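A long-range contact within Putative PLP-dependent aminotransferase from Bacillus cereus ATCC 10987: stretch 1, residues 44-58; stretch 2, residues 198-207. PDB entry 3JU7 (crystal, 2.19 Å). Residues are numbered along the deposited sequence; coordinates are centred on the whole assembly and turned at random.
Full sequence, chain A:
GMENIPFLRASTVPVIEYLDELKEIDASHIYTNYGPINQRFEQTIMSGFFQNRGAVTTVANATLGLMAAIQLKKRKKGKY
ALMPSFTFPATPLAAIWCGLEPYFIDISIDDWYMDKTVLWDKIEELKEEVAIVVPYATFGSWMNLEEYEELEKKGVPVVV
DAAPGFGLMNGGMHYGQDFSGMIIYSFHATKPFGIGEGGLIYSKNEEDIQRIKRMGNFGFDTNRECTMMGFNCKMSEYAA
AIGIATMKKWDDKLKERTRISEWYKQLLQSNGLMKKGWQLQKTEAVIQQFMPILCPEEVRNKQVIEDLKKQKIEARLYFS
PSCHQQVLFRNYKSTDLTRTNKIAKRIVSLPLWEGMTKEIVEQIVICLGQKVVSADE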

# COMPACT_ATOMS: atom_id res chain seq x y z
N THR A 44 -20.00 9.74 -2.14
CA THR A 44 -21.12 8.80 -2.05
C THR A 44 -21.16 8.18 -0.68
O THR A 44 -22.23 7.90 -0.16
CB THR A 44 -20.97 7.68 -3.11
OG1 THR A 44 -21.09 8.28 -4.41
CG2 THR A 44 -22.01 6.58 -2.93
N ILE A 45 -19.98 7.93 -0.10
CA ILE A 45 -19.91 7.40 1.25
C ILE A 45 -20.38 8.45 2.29
O ILE A 45 -21.14 8.15 3.21
CB ILE A 45 -18.49 6.91 1.56
CG1 ILE A 45 -18.19 5.65 0.73
CG2 ILE A 45 -18.36 6.56 3.04
CD1 ILE A 45 -16.71 5.30 0.72
N MSE A 46 -19.94 9.69 2.13
CA MSE A 46 -20.30 10.77 3.06
C MSE A 46 -21.80 11.00 3.09
O MSE A 46 -22.40 11.11 4.15
CB MSE A 46 -19.53 12.07 2.74
CG MSE A 46 -18.07 11.99 3.12
SE MSE A 46 -17.82 11.56 4.99
CE MSE A 46 -19.05 12.90 5.69
N SER A 47 -22.40 11.01 1.92
CA SER A 47 -23.84 11.17 1.82
C SER A 47 -24.60 9.94 2.25
O SER A 47 -25.62 10.03 2.92
CB SER A 47 -24.24 11.47 0.39
OG SER A 47 -23.84 12.77 0.08
N GLY A 48 -24.12 8.80 1.81
CA GLY A 48 -24.83 7.55 2.00
C GLY A 48 -24.71 7.04 3.41
O GLY A 48 -25.70 6.60 3.98
N PHE A 49 -23.51 7.11 3.99
CA PHE A 49 -23.31 6.54 5.31
C PHE A 49 -23.16 7.55 6.45
O PHE A 49 -23.68 7.31 7.54
CB PHE A 49 -22.11 5.59 5.30
CG PHE A 49 -22.36 4.30 4.54
CD1 PHE A 49 -23.59 3.68 4.53
CD2 PHE A 49 -21.33 3.69 3.86
CE1 PHE A 49 -23.79 2.49 3.82
CE2 PHE A 49 -21.54 2.49 3.16
CZ PHE A 49 -22.76 1.91 3.15
N PHE A 50 -22.44 8.65 6.23
CA PHE A 50 -22.03 9.48 7.36
C PHE A 50 -22.78 10.79 7.54
O PHE A 50 -22.30 11.68 8.24
CB PHE A 50 -20.54 9.74 7.31
CG PHE A 50 -19.71 8.50 7.49
CD1 PHE A 50 -19.59 7.93 8.74
CD2 PHE A 50 -19.04 7.92 6.43
CE1 PHE A 50 -18.81 6.79 8.92
CE2 PHE A 50 -18.25 6.77 6.62
CZ PHE A 50 -18.15 6.22 7.86
N GLN A 51 -23.95 10.87 6.92
CA GLN A 51 -24.85 12.00 7.04
C GLN A 51 -24.12 13.30 6.75
O GLN A 51 -24.44 14.32 7.34
CB GLN A 51 -25.50 12.03 8.44
CG GLN A 51 -26.40 10.83 8.75
CD GLN A 51 -26.82 10.75 10.23
OE1 GLN A 51 -27.14 11.77 10.84
NE2 GLN A 51 -26.80 9.55 10.79
N ASN A 52 -23.14 13.25 5.84
CA ASN A 52 -22.38 14.43 5.48
C ASN A 52 -21.81 15.18 6.66
O ASN A 52 -21.77 16.43 6.66
CB ASN A 52 -23.25 15.39 4.63
CG ASN A 52 -23.39 14.93 3.19
OD1 ASN A 52 -22.40 14.55 2.54
ND2 ASN A 52 -24.59 14.93 2.69
N ARG A 53 -21.40 14.44 7.69
CA ARG A 53 -20.73 15.01 8.83
C ARG A 53 -19.42 14.23 9.00
O ARG A 53 -19.44 12.99 9.13
CB ARG A 53 -21.59 14.88 10.09
CG ARG A 53 -22.94 15.51 10.02
CD ARG A 53 -23.47 15.83 11.44
NE ARG A 53 -23.58 14.63 12.28
CZ ARG A 53 -24.60 13.78 12.24
NH1 ARG A 53 -25.63 13.96 11.40
NH2 ARG A 53 -24.61 12.73 13.05
N GLY A 54 -18.33 14.98 9.04
CA GLY A 54 -16.99 14.42 9.03
C GLY A 54 -16.46 14.32 7.60
O GLY A 54 -16.96 14.99 6.67
N ALA A 55 -15.46 13.47 7.43
CA ALA A 55 -14.77 13.32 6.17
C ALA A 55 -14.17 11.94 6.10
O ALA A 55 -13.82 11.32 7.12
CB ALA A 55 -13.68 14.38 6.03
N VAL A 56 -13.99 11.47 4.87
CA VAL A 56 -13.34 10.20 4.64
C VAL A 56 -12.20 10.32 3.62
O VAL A 56 -12.18 11.25 2.75
CB VAL A 56 -14.35 9.13 4.11
CG1 VAL A 56 -15.51 8.85 5.13
CG2 VAL A 56 -14.87 9.56 2.76
N THR A 57 -11.27 9.37 3.71
CA THR A 57 -10.36 9.19 2.59
C THR A 57 -10.19 7.71 2.28
O THR A 57 -10.12 6.87 3.19
CB THR A 57 -8.99 9.83 2.84
OG1 THR A 57 -8.27 9.81 1.61
CG2 THR A 57 -8.17 9.07 4.00
N THR A 58 -10.14 7.38 0.99
CA THR A 58 -9.79 6.00 0.60
C THR A 58 -8.30 5.79 0.86
O THR A 58 -7.56 6.76 0.97
CB THR A 58 -10.11 5.72 -0.85
OG1 THR A 58 -9.37 6.62 -1.69
CG2 THR A 58 -11.64 5.90 -1.14
N GLY A 198 -8.35 -2.50 -0.79
CA GLY A 198 -8.78 -1.15 -0.51
C GLY A 198 -9.10 -0.95 0.96
O GLY A 198 -9.12 -1.88 1.74
N GLY A 199 -9.38 0.29 1.32
CA GLY A 199 -9.77 0.64 2.67
C GLY A 199 -10.23 2.08 2.71
O GLY A 199 -10.21 2.77 1.68
N LEU A 200 -10.64 2.51 3.91
CA LEU A 200 -11.18 3.83 4.15
C LEU A 200 -10.86 4.29 5.58
O LEU A 200 -10.77 3.47 6.53
CB LEU A 200 -12.68 3.82 3.98
CG LEU A 200 -13.43 5.17 3.88
CD1 LEU A 200 -13.39 5.75 2.49
CD2 LEU A 200 -14.84 5.07 4.35
N ILE A 201 -10.67 5.61 5.73
CA ILE A 201 -10.54 6.23 7.04
C ILE A 201 -11.62 7.27 7.20
O ILE A 201 -11.83 8.06 6.31
CB ILE A 201 -9.16 6.89 7.30
CG1 ILE A 201 -8.03 5.92 6.93
CG2 ILE A 201 -9.07 7.31 8.77
CD1 ILE A 201 -6.61 6.43 7.24
N TYR A 202 -12.32 7.23 8.32
CA TYR A 202 -13.34 8.24 8.64
C TYR A 202 -12.90 8.99 9.89
O TYR A 202 -12.32 8.40 10.80
CB TYR A 202 -14.69 7.60 8.96
CG TYR A 202 -15.66 8.59 9.53
CD1 TYR A 202 -16.40 9.43 8.69
CD2 TYR A 202 -15.81 8.76 10.91
CE1 TYR A 202 -17.28 10.38 9.20
CE2 TYR A 202 -16.70 9.71 11.43
CZ TYR A 202 -17.44 10.50 10.57
OH TYR A 202 -18.31 11.44 11.09
N SER A 203 -13.16 10.29 9.93
CA SER A 203 -13.07 11.06 11.18
C SER A 203 -14.07 12.19 11.11
O SER A 203 -14.42 12.70 10.03
CB SER A 203 -11.66 11.58 11.49
OG SER A 203 -11.59 12.26 12.73
N LYS A 204 -14.56 12.55 12.27
CA LYS A 204 -15.32 13.77 12.36
C LYS A 204 -14.36 14.94 12.10
O LYS A 204 -14.80 16.01 11.64
CB LYS A 204 -15.97 13.86 13.73
CG LYS A 204 -16.75 15.13 13.98
CD LYS A 204 -17.96 15.25 13.11
CE LYS A 204 -18.87 16.36 13.64
NZ LYS A 204 -20.27 16.11 13.27
N ASN A 205 -13.07 14.73 12.34
CA ASN A 205 -12.07 15.78 12.17
C ASN A 205 -11.60 15.89 10.73
O ASN A 205 -10.74 15.14 10.27
CB ASN A 205 -10.90 15.54 13.11
CG ASN A 205 -9.95 16.71 13.16
OD1 ASN A 205 -9.53 17.27 12.12
ND2 ASN A 205 -9.56 17.07 14.37
N GLU A 206 -12.16 16.86 10.01
CA GLU A 206 -11.92 17.01 8.59
C GLU A 206 -10.49 17.38 8.29
O GLU A 206 -9.89 16.83 7.38
CB GLU A 206 -12.87 18.07 8.00
CG GLU A 206 -14.35 17.66 8.13
CD GLU A 206 -15.31 18.67 7.53
OE1 GLU A 206 -14.94 19.38 6.57
OE2 GLU A 206 -16.45 18.75 8.03
N GLU A 207 -9.92 18.30 9.07
CA GLU A 207 -8.52 18.68 8.89
C GLU A 207 -7.60 17.46 9.00
O GLU A 207 -6.71 17.30 8.18
CB GLU A 207 -8.11 19.74 9.93
CG GLU A 207 -8.78 21.11 9.78
O HOH W 1 -18.74 18.03 8.40

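From its place in the strand, Tyr-202 reaches the loop with its side chain: its ring lies in an offset stack on Phe-50, centroids 4.0 Å apart and planes at 12°, while its OH donates a 2.7 Å hydrogen bond to Arg-53 O. The principle is that a buried tyrosine can join a hydrophobic cluster by its ring yet satisfy a loop carbonyl by its tip.

Tyr-202 belongs to an antiparallel ladder. Ala-55 and Ser-203 exchange two hydrogen bonds, Ala-55 N to Ser-203 O at 2.9 Å and Ser-203 N to Ala-55 O at 3.1 Å; Thr-57 and Ile-201 repeat the pattern, Thr-57 N to Ile-201 O at 3.0 Å and Ile-201 N to Thr-57 O at 2.9 Å.

Alternation sends Val-56, Thr-58, Leu-200 and Tyr-202 to the face on which helix 44-48 packs. There Leu-200 CD1 meets Ile-45 CD1 at 3.8 Å and Val-56 CB at 3.9 Å, and Val-56 CG1 packs at the edge of the tyrosine ring, 3.7 Å from Tyr-202 CD1. Apolar groups fill this buried face; Thr-58 OG1 is hydrogen-bonded elsewhere in the structure. Ala-55, Thr-57, Ile-201 and Ser-203 share the other face, where Thr-57 CG2 lies 4.1 Å from Ile-201 CB. The stretches bury 703 Å² in all.

Gly-54 admits the close approach: a CB would clash with Tyr-202 OH and Ser-203 O, and its backbone angles themselves call for glycine. At this margin a water links Gly-54 N to Glu-206 OE2.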